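Amidohydrolase (PDB 4F0L) probably acts as a metal-dependent hydrolase of the amidohydrolase family, perhaps a deaminase, and binds an iron ion in its metal site. Local coordinates at residues T100-P103 and E104-E107; N142-E145 and M146-I150; L195-G198 and C199-T202. All coordinates share one frame; numbering follows the deposited sequence.

Interaction 1 (T100-P103 and E104-E107); sequences TMTP and EQAE
T102 and Q105 cap each other at the start of helix 103-119, a capping box formed just after the short loop that follows helix 88-100, on the helical layer outside the barrel. T102 is the N-cap. With chi1 at 68°, its hydroxyl lies between its own backbone N and carbonyl carbon, which puts OG1 of T102 where it accepts from N of Q105 at 3.1 Å. The return bond is the straighter one: N of T102 points at OE1 of Q105 over 3.0 Å with an angle of 170° at the hydrogen, reaching the amide oxygen from above its carbonyl plane. Q105 runs extended beyond CG, and its methylene CG lies 3.2 Å from OG1 of T102. NE2 of Q105 is bonded to E455 of helix 442-457, which ties the capping amide to the C-terminal helix. Beside the box, O of T102 accepts from N of A106 at 2.8 Å, the first regular helical bond, and P103 O takes N of E107. On the buried flank M101 bends at chi3 and lays SD 3.7 Å from CA of A106, while its CG rests on CB of Q105. Two backbone N-H groups that the helix start would leave without helical acceptors, those of T102 and Q105, are thus both satisfied by side chains, and bonds at both OE1 and NE2 hold the amide of Q105 in one rotation.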
ATOM      1  N   THR B 100     -27.603   6.510 -10.978  1.00 27.55           N
ATOM      2  CA  THR B 100     -28.596   5.425 -10.861  1.00 28.45           C
ATOM      3  C   THR B 100     -28.844   4.930  -9.437  1.00 27.01           C
ATOM      4  O   THR B 100     -29.826   4.233  -9.188  1.00 26.70           O
ATOM      5  CB  THR B 100     -28.205   4.196 -11.703  1.00 29.49           C
ATOM      6  OG1 THR B 100     -26.906   3.732 -11.292  1.00 30.61           O
ATOM      7  CG2 THR B 100     -28.220   4.537 -13.181  1.00 30.32           C
ATOM      8  N   MET B 101     -27.987   5.295  -8.489  1.00 25.67           N
ATOM      9  CA  MET B 101     -28.120   4.742  -7.152  1.00 25.47           C
ATOM     10  C   MET B 101     -29.425   5.200  -6.463  1.00 24.51           C
ATOM     11  O   MET B 101     -29.739   6.377  -6.455  1.00 24.44           O
ATOM     12  CB  MET B 101     -26.918   5.084  -6.294  1.00 25.60           C
ATOM     13  CG  MET B 101     -26.800   4.180  -5.068  1.00 26.68           C
ATOM     14  SD  MET B 101     -25.268   4.334  -4.159  1.00 28.00           S
ATOM     15  CE  MET B 101     -24.205   3.557  -5.364  1.00 25.99           C
ATOM     16  N   THR B 102     -30.162   4.249  -5.907  1.00 23.91           N
ATOM     17  CA  THR B 102     -31.361   4.519  -5.146  1.00 23.57           C
ATOM     18  C   THR B 102     -31.019   4.731  -3.653  1.00 23.20           C
ATOM     19  O   THR B 102     -29.912   4.397  -3.207  1.00 21.54           O
ATOM     20  CB  THR B 102     -32.296   3.332  -5.214  1.00 25.13           C
ATOM     21  OG1 THR B 102     -31.689   2.248  -4.500  1.00 24.58           O
ATOM     22  CG2 THR B 102     -32.579   2.912  -6.687  1.00 25.20           C
ATOM     23  N   PRO B 103     -31.978   5.278  -2.862  1.00 22.98           N
ATOM     24  CA  PRO B 103     -31.679   5.469  -1.436  1.00 22.17           C
ATOM     25  C   PRO B 103     -31.422   4.153  -0.674  1.00 22.25           C
ATOM     26  O   PRO B 103     -30.543   4.100   0.179  1.00 21.76           O
ATOM     27  CB  PRO B 103     -32.936   6.171  -0.905  1.00 23.37           C
ATOM     28  CG  PRO B 103     -33.508   6.853  -2.103  1.00 23.64           C
ATOM     29  CD  PRO B 103     -33.262   5.896  -3.245  1.00 23.56           C
ATOM     30  N   GLU B 104     -32.174   3.098  -1.003  1.00 23.20           N
ATOM     31  CA  GLU B 104     -31.972   1.784  -0.420  0.50 23.00           C
ATOM     32  C   GLU B 104     -30.555   1.296  -0.713  1.00 22.44           C
ATOM     33  O   GLU B 104     -29.859   0.769   0.165  1.00 21.61           O
ATOM     34  CB  GLU B 104     -33.000   0.801  -0.999  0.50 24.23           C
ATOM     35  CG  GLU B 104     -34.453   1.074  -0.598  0.50 24.86           C
ATOM     36  CD  GLU B 104     -35.161   2.178  -1.395  0.50 25.02           C
ATOM     37  OE1 GLU B 104     -34.628   2.732  -2.397  0.50 23.56           O
ATOM     38  OE2 GLU B 104     -36.304   2.488  -0.994  0.50 26.32           O
ATOM     39  N   GLN B 105     -30.123   1.467  -1.961  1.00 22.18           N
ATOM     40  CA  GLN B 105     -28.762   1.050  -2.345  1.00 21.74           C
ATOM     41  C   GLN B 105     -27.706   1.902  -1.642  1.00 20.53           C
ATOM     42  O   GLN B 105     -26.688   1.387  -1.184  1.00 20.50           O
ATOM     43  CB  GLN B 105     -28.568   1.108  -3.864  1.00 22.09           C
ATOM     44  CG  GLN B 105     -29.374   0.072  -4.622  1.00 22.79           C
ATOM     45  CD  GLN B 105     -29.489   0.374  -6.093  1.00 23.00           C
ATOM     46  OE1 GLN B 105     -29.187   1.490  -6.544  1.00 22.02           O
ATOM     47  NE2 GLN B 105     -29.953  -0.613  -6.850  1.00 23.46           N
ATOM     48  N   ALA B 106     -27.960   3.192  -1.542  1.00 19.64           N
ATOM     49  CA  ALA B 106     -27.018   4.086  -0.911  1.00 18.83           C
ATOM     50  C   ALA B 106     -26.817   3.719   0.560  1.00 18.31           C
ATOM     51  O   ALA B 106     -25.705   3.790   1.056  1.00 17.66           O
ATOM     52  CB  ALA B 106     -27.480   5.513  -1.031  1.00 18.26           C
ATOM     53  N   GLU B 107     -27.875   3.298   1.235  1.00 18.21           N
ATOM     54  CA  GLU B 107     -27.745   2.900   2.630  1.00 18.03           C
ATOM     55  C   GLU B 107     -26.912   1.632   2.761  1.00 17.60           C
ATOM     56  O   GLU B 107     -26.072   1.529   3.654  1.00 17.53           O
ATOM     57  CB  GLU B 107     -29.107   2.683   3.279  1.00 18.49           C
ATOM     58  CG  GLU B 107     -29.009   2.468   4.793  1.00 18.66           C
ATOM     59  CD  GLU B 107     -30.346   2.313   5.510  1.00 20.17           C
ATOM     60  OE1 GLU B 107     -31.397   2.676   4.941  1.00 20.88           O
ATOM     61  OE2 GLU B 107     -30.333   1.835   6.666  1.00 19.97           O
TER

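Interaction 2 (N142-E145 and M146-I150); sequences NLSE and MADRI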
ATOM      1  N   ASN B 142     -39.095  13.565   0.811  1.00 30.39           N
ATOM      2  CA  ASN B 142     -38.322  13.936   1.991  1.00 29.98           C
ATOM      3  C   ASN B 142     -36.998  14.531   1.492  1.00 27.70           C
ATOM      4  O   ASN B 142     -36.140  13.808   0.958  1.00 26.86           O
ATOM      5  CB  ASN B 142     -38.132  12.668   2.825  1.00 31.65           C
ATOM      6  CG  ASN B 142     -37.157  12.835   3.924  1.00 33.13           C
ATOM      7  OD1 ASN B 142     -37.049  13.910   4.527  1.00 36.14           O
ATOM      8  ND2 ASN B 142     -36.394  11.762   4.197  1.00 33.07           N
ATOM      9  N   LEU B 143     -36.826  15.844   1.628  1.00 26.30           N
ATOM     10  CA  LEU B 143     -35.701  16.541   0.962  1.00 24.97           C
ATOM     11  C   LEU B 143     -34.327  15.917   1.276  1.00 23.64           C
ATOM     12  O   LEU B 143     -33.460  15.774   0.378  1.00 23.70           O
ATOM     13  CB  LEU B 143     -35.717  18.039   1.292  1.00 24.95           C
ATOM     14  CG  LEU B 143     -34.594  18.905   0.698  1.00 24.80           C
ATOM     15  CD1 LEU B 143     -34.554  18.842  -0.816  1.00 25.08           C
ATOM     16  CD2 LEU B 143     -34.756  20.342   1.165  1.00 25.50           C
ATOM     17  N   SER B 144     -34.127  15.553   2.535  1.00 22.62           N
ATOM     18  CA  SER B 144     -32.846  15.035   3.007  1.00 21.94           C
ATOM     19  C   SER B 144     -32.735  13.514   2.914  1.00 21.53           C
ATOM     20  O   SER B 144     -31.804  12.930   3.498  1.00 20.66           O
ATOM     21  CB  SER B 144     -32.567  15.515   4.447  1.00 22.02           C
ATOM     22  OG  SER B 144     -33.489  14.964   5.391  1.00 22.34           O
ATOM     23  N   GLU B 145     -33.656  12.878   2.197  1.00 21.82           N
ATOM     24  CA  GLU B 145     -33.665  11.407   2.056  1.00 22.56           C
ATOM     25  C   GLU B 145     -32.262  10.755   2.030  1.00 21.35           C
ATOM     26  O   GLU B 145     -31.995   9.841   2.807  1.00 21.34           O
ATOM     27  CB  GLU B 145     -34.417  10.996   0.796  1.00 23.36           C
ATOM     28  CG  GLU B 145     -34.533   9.493   0.593  1.00 24.52           C
ATOM     29  CD  GLU B 145     -35.312   8.783   1.683  1.00 26.03           C
ATOM     30  OE1 GLU B 145     -36.307   9.362   2.193  1.00 28.61           O
ATOM     31  OE2 GLU B 145     -34.927   7.656   2.050  1.00 26.06           O
ATOM     32  N   MET B 146     -31.383  11.211   1.145  1.00 20.33           N
ATOM     33  CA  MET B 146     -30.095  10.539   0.961  1.00 20.66           C
ATOM     34  C   MET B 146     -29.185  10.733   2.165  1.00 20.39           C
ATOM     35  O   MET B 146     -28.475   9.800   2.550  1.00 19.80           O
ATOM     36  CB  MET B 146     -29.393  10.987  -0.329  1.00 20.98           C
ATOM     37  CG  MET B 146     -29.989  10.355  -1.581  1.00 22.09           C
ATOM     38  SD  MET B 146     -29.656   8.594  -1.636  1.00 22.02           S
ATOM     39  CE  MET B 146     -29.736   8.237  -3.388  1.00 23.61           C
ATOM     40  N   ALA B 147     -29.244  11.916   2.788  1.00 20.24           N
ATOM     41  CA  ALA B 147     -28.500  12.176   4.044  1.00 19.14           C
ATOM     42  C   ALA B 147     -29.048  11.321   5.183  1.00 19.40           C
ATOM     43  O   ALA B 147     -28.271  10.831   6.033  1.00 18.04           O
ATOM     44  CB  ALA B 147     -28.506  13.671   4.433  1.00 18.35           C
ATOM     45  N   ASP B 148     -30.369  11.124   5.209  1.00 20.25           N
ATOM     46  CA  ASP B 148     -30.987  10.249   6.201  1.00 21.04           C
ATOM     47  C   ASP B 148     -30.471   8.796   6.066  1.00 20.78           C
ATOM     48  O   ASP B 148     -30.324   8.072   7.061  1.00 19.58           O
ATOM     49  CB  ASP B 148     -32.511  10.240   6.085  1.00 22.52           C
ATOM     50  CG  ASP B 148     -33.149  11.628   6.248  1.00 23.86           C
ATOM     51  OD1 ASP B 148     -32.490  12.642   6.577  1.00 23.86           O
ATOM     52  OD2 ASP B 148     -34.367  11.690   6.014  1.00 26.28           O
ATOM     53  N   ARG B 149     -30.252   8.365   4.824  1.00 20.43           N
ATOM     54  CA  ARG B 149     -29.686   7.023   4.578  1.00 20.09           C
ATOM     55  C   ARG B 149     -28.261   6.876   5.127  1.00 18.35           C
ATOM     56  O   ARG B 149     -27.904   5.820   5.700  1.00 17.00           O
ATOM     57  CB  ARG B 149     -29.705   6.698   3.096  1.00 20.60           C
ATOM     58  CG  ARG B 149     -31.113   6.638   2.510  1.00 22.25           C
ATOM     59  CD  ARG B 149     -31.923   5.505   3.127  1.00 23.77           C
ATOM     60  NE  ARG B 149     -33.224   5.383   2.490  1.00 25.50           N
ATOM     61  CZ  ARG B 149     -33.963   4.270   2.456  1.00 27.07           C
ATOM     62  NH1 ARG B 149     -33.549   3.123   2.997  1.00 27.82           N
ATOM     63  NH2 ARG B 149     -35.139   4.298   1.853  1.00 28.70           N
ATOM     64  N   ILE B 150     -27.462   7.934   4.962  1.00 17.56           N
ATOM     65  CA  ILE B 150     -26.105   7.986   5.517  1.00 16.65           C
ATOM     66  C   ILE B 150     -26.177   7.836   7.016  1.00 16.64           C
ATOM     67  O   ILE B 150     -25.504   6.971   7.601  1.00 16.49           O
ATOM     68  CB  ILE B 150     -25.396   9.307   5.156  1.00 16.61           C
ATOM     69  CG1 ILE B 150     -25.128   9.392   3.660  1.00 17.00           C
ATOM     70  CG2 ILE B 150     -24.118   9.496   5.955  1.00 15.64           C
ATOM     71  CD1 ILE B 150     -24.433   8.185   3.058  1.00 17.70           C
TER
HETATM   72  O   HOH W   1     -36.327  13.242   7.009  1.00 33.16           O
HETATM   73  O   HOH W   2     -31.572  13.755  -0.107  1.00 20.38           O
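D148 is gripped by two side chains from the turn that leads into its helix. ND2 of N142 meets OD2 of D148 at 2.7 Å, nearly straight at 170°, on the anti side of the carboxylate; the bond lies in the amide plane of N142 but out of the carboxylate plane of D148. OG of S144 gives its proton to OD1 of D148 over 2.8 Å on the syn side. ND2 of N142 also donates to OE1 of E145, met from above the carboxylate plane, so one amide nitrogen links two acids. E145 folds back at chi2 (63°) and sends OE2 to NE of R149 at 2.9 Å, a salt bridge at the guanidinium edge with the two planes 63° apart; a weak bond joins NH2 of R149 to the same oxygen. Further out, a water donates to both OD1 of N142 and OD2 of D148, T202 is bonded to OD1 of D148, and R149 pairs with E107. A type I turn from N142 to E145, closed by N of E145 on O of N142 (2.9 Å), sets these groups in place. The arrangement is a hydrogen-bonded polar turn leading into the first turn of helix 145-157, which follows strand 122-129 in the TIM-barrel-type fold of amidohydrolases.

Interaction 3 (L195-G198 and C199-T202); sequences LIEG and CRKT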
ATOM      1  N   LEU B 195     -32.356  21.665   3.239  1.00 22.93           N
ATOM      2  CA  LEU B 195     -31.773  20.322   3.328  1.00 22.48           C
ATOM      3  C   LEU B 195     -30.985  20.176   4.630  1.00 21.89           C
ATOM      4  O   LEU B 195     -31.121  19.167   5.338  1.00 21.52           O
ATOM      5  CB  LEU B 195     -30.863  20.078   2.127  1.00 23.19           C
ATOM      6  CG  LEU B 195     -30.049  18.775   2.123  1.00 23.71           C
ATOM      7  CD1 LEU B 195     -30.963  17.606   1.876  1.00 24.94           C
ATOM      8  CD2 LEU B 195     -28.982  18.874   1.062  1.00 24.32           C
ATOM      9  N   ILE B 196     -30.182  21.189   4.955  1.00 20.99           N
ATOM     10  CA  ILE B 196     -29.454  21.220   6.213  1.00 21.15           C
ATOM     11  C   ILE B 196     -30.417  21.095   7.413  1.00 22.42           C
ATOM     12  O   ILE B 196     -30.149  20.352   8.341  1.00 22.14           O
ATOM     13  CB  ILE B 196     -28.603  22.504   6.336  1.00 21.36           C
ATOM     14  CG1 ILE B 196     -27.350  22.421   5.438  1.00 20.60           C
ATOM     15  CG2 ILE B 196     -28.200  22.762   7.777  1.00 21.25           C
ATOM     16  CD1 ILE B 196     -26.379  21.293   5.777  1.00 19.85           C
ATOM     17  N   GLU B 197     -31.557  21.776   7.355  1.00 23.25           N
ATOM     18  CA  GLU B 197     -32.575  21.643   8.374  1.00 25.31           C
ATOM     19  C   GLU B 197     -33.131  20.202   8.478  1.00 24.46           C
ATOM     20  O   GLU B 197     -33.274  19.684   9.580  1.00 24.44           O
ATOM     21  CB  GLU B 197     -33.702  22.689   8.142  1.00 28.27           C
ATOM     22  CG  GLU B 197     -34.834  22.659   9.154  1.00 29.52           C
ATOM     23  CD  GLU B 197     -34.368  22.878  10.584  1.00 31.96           C
ATOM     24  OE1 GLU B 197     -33.301  23.468  10.824  1.00 33.09           O
ATOM     25  OE2 GLU B 197     -35.088  22.441  11.494  1.00 34.40           O
ATOM     26  N   GLY B 198     -33.421  19.557   7.350  1.00 23.53           N
ATOM     27  CA  GLY B 198     -33.805  18.130   7.353  1.00 23.53           C
ATOM     28  C   GLY B 198     -32.741  17.252   8.000  1.00 22.83           C
ATOM     29  O   GLY B 198     -33.052  16.393   8.823  1.00 22.71           O
ATOM     30  N   CYS B 199     -31.472  17.523   7.698  1.00 21.94           N
ATOM     31  CA  CYS B 199     -30.375  16.777   8.324  1.00 21.48           C
ATOM     32  C   CYS B 199     -30.306  16.987   9.832  1.00 22.37           C
ATOM     33  O   CYS B 199     -30.132  16.035  10.590  1.00 22.23           O
ATOM     34  CB  CYS B 199     -29.028  17.167   7.714  1.00 21.01           C
ATOM     35  SG  CYS B 199     -28.825  16.735   5.992  1.00 20.28           S
ATOM     36  N   ARG B 200     -30.458  18.228  10.272  1.00 23.43           N
ATOM     37  CA  ARG B 200     -30.454  18.517  11.718  1.00 25.00           C
ATOM     38  C   ARG B 200     -31.528  17.703  12.469  1.00 25.59           C
ATOM     39  O   ARG B 200     -31.258  17.131  13.517  1.00 25.16           O
ATOM     40  CB  ARG B 200     -30.636  20.014  11.990  1.00 26.03           C
ATOM     41  CG  ARG B 200     -30.417  20.406  13.445  1.00 28.58           C
ATOM     42  CD  ARG B 200     -30.981  21.784  13.756  1.00 30.54           C
ATOM     43  NE  ARG B 200     -32.393  21.896  13.422  1.00 32.54           N
ATOM     44  CZ  ARG B 200     -33.396  21.311  14.098  1.00 35.94           C
ATOM     45  NH1 ARG B 200     -33.173  20.531  15.158  1.00 36.78           N
ATOM     46  NH2 ARG B 200     -34.659  21.505  13.709  1.00 36.80           N
ATOM     47  N   LYS B 201     -32.744  17.672  11.946  1.00 26.44           N
ATOM     48  CA  LYS B 201     -33.800  16.897  12.572  1.00 27.27           C
ATOM     49  C   LYS B 201     -33.449  15.429  12.611  1.00 26.00           C
ATOM     50  O   LYS B 201     -33.589  14.788  13.627  1.00 26.45           O
ATOM     51  CB  LYS B 201     -35.133  17.080  11.846  1.00 29.06           C
ATOM     52  CG  LYS B 201     -35.726  18.447  12.053  1.00 31.83           C
ATOM     53  CD  LYS B 201     -36.902  18.699  11.106  1.00 33.87           C
ATOM     54  CE  LYS B 201     -37.479  20.084  11.328  1.00 35.60           C
ATOM     55  NZ  LYS B 201     -38.110  20.656  10.111  1.00 36.34           N
ATOM     56  N   THR B 202     -32.976  14.893  11.501  1.00 25.44           N
ATOM     57  CA  THR B 202     -32.557  13.500  11.455  1.00 24.90           C
ATOM     58  C   THR B 202     -31.470  13.153  12.468  1.00 24.73           C
ATOM     59  O   THR B 202     -31.494  12.068  13.048  1.00 24.64           O
ATOM     60  CB  THR B 202     -32.070  13.160  10.046  1.00 24.76           C
ATOM     61  OG1 THR B 202     -33.203  13.188   9.171  1.00 25.80           O
ATOM     62  CG2 THR B 202     -31.423  11.815   9.996  1.00 24.40           C
TER
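E197 and R200 pair on the outer side of helix 189-203, while C199 faces inward. On the packed side SG of C199, set beside its own backbone N (chi1 -65°), lies 3.4 Å from O of L195, the carbonyl that accepts the backbone N-H of C199 at 2.9 Å. C199 and I196 press on strands 160-167 and 210-215, and L195 on the loop at L143 and S144. T202 faces helix 145-157. The other side is polar and more open. There E197 bends at chi2 and lies alongside R200, both pointing the same way. OE1 of E197 takes NE of R200 at 3.2 Å, almost straight at 173° and in the guanidinium plane, although the carboxylate plane is turned 42° from it. OE2 of E197 is modelled close to NH2 of R200, at a distance too short to be read closely. K201, one turn on from E197, crosses it obliquely, with NZ of K201 3.8 Å from OE2 of E197, a long ion pair. R200 also reaches E204 through NH1. Charged residues spaced i to i+3 and i+4 make a salt-bridge network along the exposed face of an amphipathic helix, here one covering the strands of a TIM-barrel-type fold.

Overall arrangement
The three contacts lie on successive helices, 103-119, 145-157 and 189-203, and interaction 2 is the middle one. It touches interaction 1 through the salt bridge of R149 with E107, and interaction 3 through the probable hydrogen bond of D148 with T202 and the packing of A147 on C199. Interactions 1 and 3 do not touch; their nearest atoms are about 10 Å apart. Each is partly buried. Interactions 1 and 2 both sit at helix starts, the first with a threonine and an amide, the second with acids, an amide and waters. Interaction 3 lies within a helix, divided between an apolar inner face and a charged, more exposed outer one.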